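Local coordinates for protein enoyl-CoA hydratase (Mycobacterium tuberculosis, PDB 5KJP) that probably catalyses the reversible hydration of enoyl-CoA thioesters in fatty acid metabolism, as a member of the crotonase superfamily, at residues D23-I28 / V62-G67; Q53-A58 / P100-L105; I106-G111 / G191-A196. All blocks are in the same frame, centred on the assembly; numbering follows the deposited sequence.

In the fold
Contact 1 is the core contact: two neighbouring strands of the mixed sheet, nearly all buried, joined by backbone hydrogen bonds and aliphatic side chains. Contacts 2 and 3 are only partly buried, though their centres are scarcely farther from the middle of the chain (about 11 and 12 Å against 10 Å), and in each a carboxylate receives backbone N-H groups. Contact 2 fastens the end of helix 41-56, which connects the strands of contact 1, to the loop entering strand 105-109. Contact 3 continues along that strand and meets the start of helix 193-205. Strands 62-67 and 105-109 are adjacent, so contacts 1 and 3 share a sheet, whereas contacts 2 and 3 adjoin only through the sequence.

Contact 1 (D23-I28 / V62-G67); sequences DRILII and VAILTG
Ile-28 reaches across to strand 62-67 with both branches: its CD1 lies 4.0 Å from Ala-63 CB, while its CG2 lies 4.0 Å from CD1 of Leu-65. With CG1 anti to the carbonyl carbon (chi1 -50°), the two branches diverge along the neighbouring strand, back to Ala-63 and forward to Leu-65. Leu-26 touches Ala-63 through its CB, and its branched end turns away from the partner strand. These four residues form one face of the sheet, which helix 41-56 covers through Gln-53, Ala-50, Leu-54 and Leu-47. On the other face Ile-25 and Ile-64 cross obliquely, with Ile-25 CG2 4.0 Å from Ile-64 CD1; there Ile-25 and Val-62 pack on helix 193-205.

Parallel pairing matches Ile-25 with Val-62 and each following residue in step, and the axes of strand segments 25-28 and 62-67 approach to 4.6 Å and run at 16° to each other. Leu-26 and Ile-28 each bond through both N and O to residues flanking their partner; the shortest bond is Ile-28 N to Ile-64 O, 2.7 Å, and the Val-62 N to Arg-24 O bond is longer, 3.3 Å. Thr-66 OG1 bonds Ala-108 O of the next strand. The two strands are the parallel pair of a beta-alpha-beta unit of the crotonase fold, whose connecting helix 41-56 lies on the face of Leu-26 and Leu-65.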
ATOM      1  N   ASP A  23      33.854   0.772   8.983  1.00 32.60           N
ATOM      2  CA  ASP A  23      33.491   2.095   9.478  1.00 34.09           C
ATOM      3  C   ASP A  23      32.247   1.995  10.360  1.00 29.86           C
ATOM      4  O   ASP A  23      32.274   1.354  11.414  1.00 34.44           O
ATOM      5  CB  ASP A  23      33.262   3.070   8.320  1.00 45.17           C
ATOM      6  CG  ASP A  23      34.498   3.241   7.451  1.00 62.09           C
ATOM      7  OD1 ASP A  23      35.616   3.325   8.009  1.00 64.22           O
ATOM      8  OD2 ASP A  23      34.355   3.287   6.210  1.00 54.48           O
ATOM      9  N   ARG A  24      31.153   2.605   9.920  1.00 25.28           N
ATOM     10  CA  ARG A  24      29.939   2.636  10.727  1.00 26.22           C
ATOM     11  C   ARG A  24      28.903   1.621  10.242  1.00 20.22           C
ATOM     12  O   ARG A  24      27.737   1.665  10.646  1.00 18.97           O
ATOM     13  CB  ARG A  24      29.349   4.044  10.725  1.00 28.32           C
ATOM     14  CG  ARG A  24      30.361   5.121  11.112  1.00 26.77           C
ATOM     15  CD  ARG A  24      29.669   6.445  11.361  1.00 30.69           C
ATOM     16  NE  ARG A  24      28.627   6.292  12.368  1.00 36.43           N
ATOM     17  CZ  ARG A  24      28.838   6.369  13.678  1.00 35.67           C
ATOM     18  NH1 ARG A  24      30.056   6.620  14.144  1.00 35.40           N
ATOM     19  NH2 ARG A  24      27.828   6.205  14.522  1.00 33.93           N
ATOM     20  N   ILE A  25      29.338   0.703   9.384  1.00 16.95           N
ATOM     21  CA  ILE A  25      28.445  -0.310   8.837  1.00 17.39           C
ATOM     22  C   ILE A  25      28.776  -1.686   9.403  1.00 19.49           C
ATOM     23  O   ILE A  25      29.930  -2.123   9.377  1.00 21.70           O
ATOM     24  CB  ILE A  25      28.521  -0.356   7.296  1.00 21.65           C
ATOM     25  CG1 ILE A  25      28.031   0.968   6.707  1.00 21.74           C
ATOM     26  CG2 ILE A  25      27.683  -1.509   6.745  1.00 16.87           C
ATOM     27  CD1 ILE A  25      28.548   1.237   5.309  1.00 24.71           C
ATOM     28  N   LEU A  26      27.764  -2.371   9.921  1.00 17.26           N
ATOM     29  CA  LEU A  26      27.964  -3.733  10.389  1.00 18.05           C
ATOM     30  C   LEU A  26      27.511  -4.725   9.322  1.00 17.32           C
ATOM     31  O   LEU A  26      26.330  -4.785   8.986  1.00 18.01           O
ATOM     32  CB  LEU A  26      27.209  -3.979  11.696  1.00 17.42           C
ATOM     33  CG  LEU A  26      27.678  -5.244  12.432  1.00 20.96           C
ATOM     34  CD1 LEU A  26      29.096  -5.034  12.975  1.00 19.00           C
ATOM     35  CD2 LEU A  26      26.709  -5.669  13.538  1.00 16.85           C
ATOM     36  N   ILE A  27      28.447  -5.500   8.783  1.00 15.25           N
ATOM     37  CA  ILE A  27      28.090  -6.513   7.789  1.00 14.69           C
ATOM     38  C   ILE A  27      27.942  -7.884   8.446  1.00 16.05           C
ATOM     39  O   ILE A  27      28.893  -8.425   9.019  1.00 18.21           O
ATOM     40  CB  ILE A  27      29.124  -6.592   6.661  1.00 17.77           C
ATOM     41  CG1 ILE A  27      29.336  -5.202   6.048  1.00 19.97           C
ATOM     42  CG2 ILE A  27      28.683  -7.605   5.599  1.00 20.75           C
ATOM     43  CD1 ILE A  27      30.404  -5.176   4.989  1.00 27.11           C
ATOM     44  N   ILE A  28      26.734  -8.427   8.351  1.00 14.19           N
ATOM     45  CA  ILE A  28      26.362  -9.680   9.000  1.00 14.43           C
ATOM     46  C   ILE A  28      26.139 -10.745   7.936  1.00 19.68           C
ATOM     47  O   ILE A  28      25.292 -10.582   7.053  1.00 16.90           O
ATOM     48  CB  ILE A  28      25.074  -9.522   9.839  1.00 13.86           C
ATOM     49  CG1 ILE A  28      25.181  -8.301  10.763  1.00 17.31           C
ATOM     50  CG2 ILE A  28      24.776 -10.801  10.623  1.00 18.52           C
ATOM     51  CD1 ILE A  28      23.834  -7.767  11.235  1.00 14.73           C
ATOM     52  N   VAL A  62      24.446   1.592  10.593  1.00 15.29           N
ATOM     53  CA  VAL A  62      23.619   0.773   9.709  1.00 13.52           C
ATOM     54  C   VAL A  62      24.169  -0.650   9.678  1.00 15.28           C
ATOM     55  O   VAL A  62      25.379  -0.853   9.799  1.00 16.76           O
ATOM     56  CB  VAL A  62      23.583   1.353   8.259  1.00 16.40           C
ATOM     57  CG1 VAL A  62      22.838   0.421   7.299  1.00 15.74           C
ATOM     58  CG2 VAL A  62      22.947   2.742   8.239  1.00 18.66           C
ATOM     59  N   ALA A  63      23.289  -1.636   9.526  1.00 12.47           N
ATOM     60  CA  ALA A  63      23.734  -3.008   9.306  1.00 15.88           C
ATOM     61  C   ALA A  63      23.268  -3.541   7.952  1.00 15.28           C
ATOM     62  O   ALA A  63      22.247  -3.105   7.413  1.00 14.99           O
ATOM     63  CB  ALA A  63      23.242  -3.912  10.412  1.00 14.69           C
ATOM     64  N   ILE A  64      24.038  -4.479   7.413  1.00 11.65           N
ATOM     65  CA  ILE A  64      23.646  -5.221   6.226  1.00 11.32           C
ATOM     66  C   ILE A  64      23.626  -6.702   6.555  1.00 14.24           C
ATOM     67  O   ILE A  64      24.589  -7.235   7.123  1.00 15.14           O
ATOM     68  CB  ILE A  64      24.603  -4.977   5.044  1.00 11.66           C
ATOM     69  CG1 ILE A  64      24.665  -3.485   4.694  1.00 11.55           C
ATOM     70  CG2 ILE A  64      24.191  -5.820   3.836  1.00 14.91           C
ATOM     71  CD1 ILE A  64      25.768  -3.151   3.697  1.00 13.19           C
ATOM     72  N   LEU A  65      22.524  -7.360   6.221  1.00 13.25           N
ATOM     73  CA  LEU A  65      22.410  -8.802   6.406  1.00 14.56           C
ATOM     74  C   LEU A  65      22.488  -9.511   5.061  1.00 14.55           C
ATOM     75  O   LEU A  65      21.768  -9.164   4.123  1.00 15.06           O
ATOM     76  CB  LEU A  65      21.104  -9.161   7.113  1.00 11.64           C
ATOM     77  CG  LEU A  65      20.772 -10.661   7.165  1.00 13.76           C
ATOM     78  CD1 LEU A  65      21.808 -11.424   8.006  1.00 15.04           C
ATOM     79  CD2 LEU A  65      19.365 -10.877   7.701  1.00 13.93           C
ATOM     80  N   THR A  66      23.354 -10.511   4.968  1.00 14.74           N
ATOM     81  CA  THR A  66      23.504 -11.241   3.723  1.00 15.42           C
ATOM     82  C   THR A  66      23.795 -12.715   4.011  1.00 19.22           C
ATOM     83  O   THR A  66      24.129 -13.078   5.136  1.00 16.59           O
ATOM     84  CB  THR A  66      24.623 -10.609   2.847  1.00 16.83           C
ATOM     85  OG1 THR A  66      24.473 -11.030   1.485  1.00 16.37           O
ATOM     86  CG2 THR A  66      26.018 -10.967   3.367  1.00 19.65           C
ATOM     87  N   GLY A  67      23.623 -13.570   3.008  1.00 15.70           N
ATOM     88  CA  GLY A  67      23.948 -14.977   3.162  1.00 16.50           C
ATOM     89  C   GLY A  67      25.216 -15.296   2.400  1.00 19.55           C
ATOM     90  O   GLY A  67      25.341 -14.948   1.226  1.00 26.00           O
TER

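Contact 2 (Q53-A58 / P100-L105)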
ATOM      1  N   GLN A  53      24.494  -5.888  18.879  1.00 22.93           N
ATOM      2  CA  GLN A  53      25.746  -5.177  18.662  1.00 23.23           C
ATOM      3  C   GLN A  53      25.508  -3.883  17.890  1.00 20.76           C
ATOM      4  O   GLN A  53      26.015  -2.822  18.266  1.00 20.64           O
ATOM      5  CB  GLN A  53      26.741  -6.055  17.912  1.00 25.20           C
ATOM      6  CG  GLN A  53      28.080  -5.381  17.652  1.00 23.57           C
ATOM      7  CD  GLN A  53      29.038  -6.277  16.889  1.00 27.54           C
ATOM      8  OE1 GLN A  53      28.772  -7.463  16.690  1.00 31.05           O
ATOM      9  NE2 GLN A  53      30.155  -5.711  16.447  1.00 25.36           N
ATOM     10  N   LEU A  54      24.745  -3.991  16.805  1.00 17.71           N
ATOM     11  CA  LEU A  54      24.368  -2.839  15.994  1.00 20.40           C
ATOM     12  C   LEU A  54      23.763  -1.731  16.845  1.00 18.11           C
ATOM     13  O   LEU A  54      24.239  -0.599  16.829  1.00 16.42           O
ATOM     14  CB  LEU A  54      23.368  -3.248  14.903  1.00 14.25           C
ATOM     15  CG  LEU A  54      22.673  -2.090  14.172  1.00 13.39           C
ATOM     16  CD1 LEU A  54      23.675  -1.284  13.330  1.00 16.18           C
ATOM     17  CD2 LEU A  54      21.512  -2.609  13.321  1.00 13.01           C
ATOM     18  N   ASP A  55      22.725  -2.069  17.603  1.00 19.97           N
ATOM     19  CA  ASP A  55      21.966  -1.048  18.317  1.00 20.74           C
ATOM     20  C   ASP A  55      22.728  -0.520  19.532  1.00 24.54           C
ATOM     21  O   ASP A  55      22.531   0.625  19.943  1.00 24.77           O
ATOM     22  CB  ASP A  55      20.598  -1.593  18.738  1.00 20.19           C
ATOM     23  CG  ASP A  55      19.588  -1.587  17.592  1.00 24.47           C
ATOM     24  OD1 ASP A  55      19.856  -0.931  16.559  1.00 18.21           O
ATOM     25  OD2 ASP A  55      18.529  -2.236  17.722  1.00 20.35           O
ATOM     26  N   GLY A  56      23.615  -1.339  20.086  1.00 22.77           N
ATOM     27  CA  GLY A  56      24.331  -0.970  21.297  1.00 23.73           C
ATOM     28  C   GLY A  56      25.615  -0.188  21.082  1.00 28.83           C
ATOM     29  O   GLY A  56      26.135   0.424  22.014  1.00 25.15           O
ATOM     30  N   ASP A  57      26.134  -0.202  19.860  1.00 23.71           N
ATOM     31  CA  ASP A  57      27.434   0.407  19.586  1.00 26.86           C
ATOM     32  C   ASP A  57      27.255   1.776  18.935  1.00 28.78           C
ATOM     33  O   ASP A  57      26.749   1.880  17.821  1.00 23.56           O
ATOM     34  CB  ASP A  57      28.268  -0.519  18.693  1.00 28.79           C
ATOM     35  CG  ASP A  57      29.701  -0.037  18.499  1.00 31.04           C
ATOM     36  OD1 ASP A  57      30.010   1.144  18.765  1.00 29.55           O
ATOM     37  OD2 ASP A  57      30.528  -0.862  18.061  1.00 34.62           O
ATOM     38  N   ALA A  58      27.691   2.821  19.634  1.00 29.44           N
ATOM     39  CA  ALA A  58      27.538   4.192  19.154  1.00 27.51           C
ATOM     40  C   ALA A  58      28.337   4.443  17.877  1.00 27.30           C
ATOM     41  O   ALA A  58      28.066   5.396  17.147  1.00 31.58           O
ATOM     42  CB  ALA A  58      27.954   5.178  20.241  1.00 28.72           C
ATOM     43  N   PRO A 100      12.785  -6.401  15.468  1.00 20.97           N
ATOM     44  CA  PRO A 100      13.627  -5.718  14.478  1.00 20.40           C
ATOM     45  C   PRO A 100      14.511  -4.666  15.146  1.00 16.61           C
ATOM     46  O   PRO A 100      14.103  -4.080  16.151  1.00 19.49           O
ATOM     47  CB  PRO A 100      12.608  -5.064  13.527  1.00 24.67           C
ATOM     48  CG  PRO A 100      11.294  -5.705  13.838  1.00 26.30           C
ATOM     49  CD  PRO A 100      11.353  -6.120  15.264  1.00 25.15           C
ATOM     50  N   PRO A 101      15.713  -4.432  14.603  1.00 16.19           N
ATOM     51  CA  PRO A 101      16.626  -3.465  15.221  1.00 18.95           C
ATOM     52  C   PRO A 101      16.089  -2.038  15.169  1.00 20.74           C
ATOM     53  O   PRO A 101      15.196  -1.729  14.373  1.00 15.46           O
ATOM     54  CB  PRO A 101      17.898  -3.588  14.373  1.00 16.35           C
ATOM     55  CG  PRO A 101      17.399  -4.043  13.038  1.00 15.79           C
ATOM     56  CD  PRO A 101      16.244  -4.965  13.336  1.00 16.99           C
ATOM     57  N   THR A 102      16.640  -1.183  16.021  1.00 18.46           N
ATOM     58  CA  THR A 102      16.326   0.239  16.019  1.00 23.63           C
ATOM     59  C   THR A 102      16.991   0.953  14.843  1.00 19.45           C
ATOM     60  O   THR A 102      16.362   1.743  14.141  1.00 19.05           O
ATOM     61  CB  THR A 102      16.764   0.877  17.336  1.00 21.99           C
ATOM     62  OG1 THR A 102      16.034   0.265  18.408  1.00 26.00           O
ATOM     63  CG2 THR A 102      16.515   2.386  17.332  1.00 23.40           C
ATOM     64  N   LYS A 103      18.267   0.658  14.631  1.00 15.23           N
ATOM     65  CA  LYS A 103      19.016   1.261  13.533  1.00 15.05           C
ATOM     66  C   LYS A 103      18.634   0.599  12.202  1.00 14.70           C
ATOM     67  O   LYS A 103      18.087  -0.499  12.198  1.00 13.67           O
ATOM     68  CB  LYS A 103      20.515   1.147  13.810  1.00 14.80           C
ATOM     69  CG  LYS A 103      20.956   1.998  14.998  1.00 16.87           C
ATOM     70  CD  LYS A 103      22.434   1.800  15.335  1.00 16.30           C
ATOM     71  CE  LYS A 103      22.799   2.554  16.604  1.00 19.88           C
ATOM     72  NZ  LYS A 103      24.150   2.175  17.106  1.00 19.95           N
ATOM     73  N   PRO A 104      18.901   1.273  11.067  1.00 14.45           N
ATOM     74  CA  PRO A 104      18.500   0.697   9.776  1.00 15.74           C
ATOM     75  C   PRO A 104      19.220  -0.612   9.442  1.00 12.68           C
ATOM     76  O   PRO A 104      20.405  -0.801   9.737  1.00 12.05           O
ATOM     77  CB  PRO A 104      18.871   1.793   8.763  1.00 13.52           C
ATOM     78  CG  PRO A 104      18.935   3.048   9.563  1.00 17.12           C
ATOM     79  CD  PRO A 104      19.444   2.636  10.914  1.00 15.00           C
ATOM     80  N   LEU A 105      18.463  -1.519   8.840  1.00 11.22           N
ATOM     81  CA  LEU A 105      18.972  -2.804   8.408  1.00 10.92           C
ATOM     82  C   LEU A 105      18.639  -3.019   6.941  1.00 13.29           C
ATOM     83  O   LEU A 105      17.483  -2.899   6.527  1.00 12.35           O
ATOM     84  CB  LEU A 105      18.378  -3.930   9.257  1.00 11.58           C
ATOM     85  CG  LEU A 105      18.723  -5.357   8.836  1.00 10.94           C
ATOM     86  CD1 LEU A 105      20.229  -5.632   8.950  1.00 13.61           C
ATOM     87  CD2 LEU A 105      17.910  -6.341   9.670  1.00 12.40           C
TER
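Leu-54 and Lys-103 form the tight part, their side chains running past each other in opposite directions, with Leu-54 CD1 3.9 Å from Lys-103 CD. The other methyl, Leu-54 CD2, reaches Pro-101 CB at the same separation. Beyond CG the lysine chain is fully extended, which carries NZ to the end of helix 41-56. There it donates to Leu-54 O (2.8 Å) and to Leu-60 O; Asp-57 O is close but poorly angled.

Asp-55 supplies the second grip. Its carboxylate spans two successive backbone N-H groups: OD2 accepts from Thr-102 N at 2.8 Å, nearly straight at 174°, and OD1 from Lys-103 N at 3.0 Å, both on the syn side, a little over 20° out of the carboxylate plane. This pair should fix its rotation.

Toward solvent the packing thins. The side chain of Thr-102 and Ala-58 are exposed and add little packing, although Thr-102 N still bonds Asp-55, and Asp-57 turns to Gly-59 N. Pro-104, pointing away from the helix end, packs on Leu-168 of a neighbouring subunit. The contact thus ties a helix C-terminus, met by a lysine ammonium, to the loop that leads into strand 105-109 of the crotonase core.

Contact 3 (I106-G111 / G191-A196); sequences IAAVEG and GTALDA
The carboxylate of Glu-110 is the flat group of this contact, and the turn ahead of helix 193-205 wraps round it. Gly-191 CA lies off one face, 3.4 Å from OE1 of Glu-110, and Ala-193 CB lies off the other, 3.3 Å from Glu-110 OE2. Gly-191 N approaches OE1 on the syn side, 22° out of the carboxylate plane, and bonds at 2.8 Å. Ala-193 N lies nearly on the extension of the CD-OE2 bond of Glu-110 and bonds OE2 at 2.9 Å. A water donates a further bond to Glu-110 OE2 (2.7 Å) and accepts one from Leu-194 N, so OE2 is held by two donors. The glutamate chain bends at chi2 (-86°), which swings the acid group over to this turn.

Beside the acid the groups are small: Ala-108 CB lies 3.9 Å from Leu-194 CA, and Ala-193 CB lies 3.6 Å from the carbonyl oxygen Val-109 O. The methyl groups of Ala-108 and Ala-193 let the strand end and the first helical turn come close, with 5.3 Å between Ala-108 CA and Leu-194 CA. The carboxylate of Glu-110, just past the end of strand 105-109, thus takes up Gly-191 N ahead of the helix, Ala-193 N in its first turn and, through water, Leu-194 N; the helix dipole would probably favour its ionised form.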
ATOM      1  N   ILE A 106      19.663  -3.341   6.165  1.00 10.16           N
ATOM      2  CA  ILE A 106      19.505  -3.651   4.750  1.00 12.00           C
ATOM      3  C   ILE A 106      19.757  -5.137   4.524  1.00 15.56           C
ATOM      4  O   ILE A 106      20.765  -5.666   4.991  1.00 14.05           O
ATOM      5  CB  ILE A 106      20.495  -2.840   3.884  1.00 10.12           C
ATOM      6  CG1 ILE A 106      20.295  -1.337   4.097  1.00 11.16           C
ATOM      7  CG2 ILE A 106      20.360  -3.218   2.406  1.00 10.54           C
ATOM      8  CD1 ILE A 106      21.528  -0.507   3.752  1.00 16.13           C
ATOM      9  N   ALA A 107      18.850  -5.813   3.821  1.00 10.74           N
ATOM     10  CA  ALA A 107      19.116  -7.190   3.416  1.00 12.79           C
ATOM     11  C   ALA A 107      19.719  -7.220   2.012  1.00 12.00           C
ATOM     12  O   ALA A 107      19.155  -6.644   1.079  1.00 14.39           O
ATOM     13  CB  ALA A 107      17.834  -8.027   3.476  1.00 13.48           C
ATOM     14  N   ALA A 108      20.875  -7.870   1.872  1.00 11.63           N
ATOM     15  CA  ALA A 108      21.518  -8.030   0.568  1.00 14.83           C
ATOM     16  C   ALA A 108      21.320  -9.452   0.069  1.00 15.80           C
ATOM     17  O   ALA A 108      21.977 -10.389   0.540  1.00 12.99           O
ATOM     18  CB  ALA A 108      23.008  -7.690   0.649  1.00 13.58           C
ATOM     19  N   VAL A 109      20.418  -9.604  -0.895  1.00 13.45           N
ATOM     20  CA  VAL A 109      19.922 -10.922  -1.284  1.00 15.87           C
ATOM     21  C   VAL A 109      20.534 -11.423  -2.589  1.00 14.67           C
ATOM     22  O   VAL A 109      20.474 -10.745  -3.614  1.00 13.28           O
ATOM     23  CB  VAL A 109      18.384 -10.908  -1.424  1.00 15.33           C
ATOM     24  CG1 VAL A 109      17.865 -12.269  -1.918  1.00 12.23           C
ATOM     25  CG2 VAL A 109      17.734 -10.517  -0.091  1.00 16.35           C
ATOM     26  N   GLU A 110      21.136 -12.605  -2.510  1.00 12.71           N
ATOM     27  CA  GLU A 110      21.555 -13.394  -3.666  1.00 12.29           C
ATOM     28  C   GLU A 110      20.788 -14.714  -3.620  1.00 17.68           C
ATOM     29  O   GLU A 110      20.371 -15.157  -2.539  1.00 13.76           O
ATOM     30  CB  GLU A 110      23.067 -13.674  -3.649  1.00 13.71           C
ATOM     31  CG  GLU A 110      23.978 -12.448  -3.583  1.00 14.07           C
ATOM     32  CD  GLU A 110      24.286 -11.846  -4.947  1.00 20.20           C
ATOM     33  OE1 GLU A 110      23.911 -12.445  -5.980  1.00 18.05           O
ATOM     34  OE2 GLU A 110      24.926 -10.770  -4.980  1.00 16.97           O
ATOM     35  N   GLY A 111      20.618 -15.350  -4.777  1.00 17.78           N
ATOM     36  CA  GLY A 111      20.032 -16.679  -4.837  1.00 16.06           C
ATOM     37  C   GLY A 111      18.642 -16.714  -4.233  1.00 18.64           C
ATOM     38  O   GLY A 111      17.827 -15.843  -4.507  1.00 17.90           O
ATOM     39  N   GLY A 191      25.716 -11.457  -7.926  1.00 18.25           N
ATOM     40  CA  GLY A 191      26.983 -11.490  -7.219  1.00 17.45           C
ATOM     41  C   GLY A 191      27.433 -10.153  -6.652  1.00 17.01           C
ATOM     42  O   GLY A 191      28.454 -10.086  -5.971  1.00 18.49           O
ATOM     43  N   THR A 192      26.684  -9.089  -6.924  1.00 15.92           N
ATOM     44  CA  THR A 192      27.107  -7.758  -6.492  1.00 14.17           C
ATOM     45  C   THR A 192      26.116  -7.104  -5.533  1.00 16.14           C
ATOM     46  O   THR A 192      26.215  -5.905  -5.274  1.00 16.16           O
ATOM     47  CB  THR A 192      27.313  -6.797  -7.697  1.00 18.66           C
ATOM     48  OG1 THR A 192      26.044  -6.454  -8.267  1.00 18.54           O
ATOM     49  CG2 THR A 192      28.210  -7.428  -8.768  1.00 18.17           C
ATOM     50  N   ALA A 193      25.168  -7.875  -5.006  1.00 15.04           N
ATOM     51  CA  ALA A 193      24.154  -7.299  -4.117  1.00 14.08           C
ATOM     52  C   ALA A 193      24.778  -6.666  -2.874  1.00 15.32           C
ATOM     53  O   ALA A 193      24.361  -5.585  -2.452  1.00 14.19           O
ATOM     54  CB  ALA A 193      23.124  -8.353  -3.715  1.00 14.15           C
ATOM     55  N   LEU A 194      25.787  -7.313  -2.297  1.00 15.04           N
ATOM     56  CA  LEU A 194      26.422  -6.767  -1.099  1.00 14.23           C
ATOM     57  C   LEU A 194      27.090  -5.411  -1.376  1.00 16.99           C
ATOM     58  O   LEU A 194      26.965  -4.481  -0.581  1.00 16.67           O
ATOM     59  CB  LEU A 194      27.447  -7.756  -0.534  1.00 15.22           C
ATOM     60  CG  LEU A 194      28.247  -7.300   0.690  1.00 15.47           C
ATOM     61  CD1 LEU A 194      27.319  -6.773   1.782  1.00 17.10           C
ATOM     62  CD2 LEU A 194      29.105  -8.443   1.217  1.00 21.68           C
ATOM     63  N   ASP A 195      27.797  -5.290  -2.498  1.00 16.83           N
ATOM     64  CA  ASP A 195      28.414  -4.011  -2.845  1.00 22.16           C
ATOM     65  C   ASP A 195      27.367  -2.920  -3.073  1.00 17.16           C
ATOM     66  O   ASP A 195      27.544  -1.782  -2.643  1.00 16.25           O
ATOM     67  CB  ASP A 195      29.300  -4.148  -4.081  1.00 25.17           C
ATOM     68  CG  ASP A 195      30.773  -4.315  -3.730  1.00 38.75           C
ATOM     69  OD1 ASP A 195      31.136  -4.126  -2.549  1.00 38.98           O
ATOM     70  OD2 ASP A 195      31.565  -4.621  -4.642  1.00 41.58           O
ATOM     71  N   ALA A 196      26.278  -3.262  -3.752  1.00 14.06           N
ATOM     72  CA  ALA A 196      25.198  -2.297  -3.932  1.00 15.07           C
ATOM     73  C   ALA A 196      24.627  -1.885  -2.571  1.00 15.22           C
ATOM     74  O   ALA A 196      24.329  -0.708  -2.339  1.00 14.28           O
ATOM     75  CB  ALA A 196      24.103  -2.868  -4.827  1.00 15.78           C
TER
HETATM   76  O   HOH W   1      26.389 -10.166  -2.844  1.00 14.48           O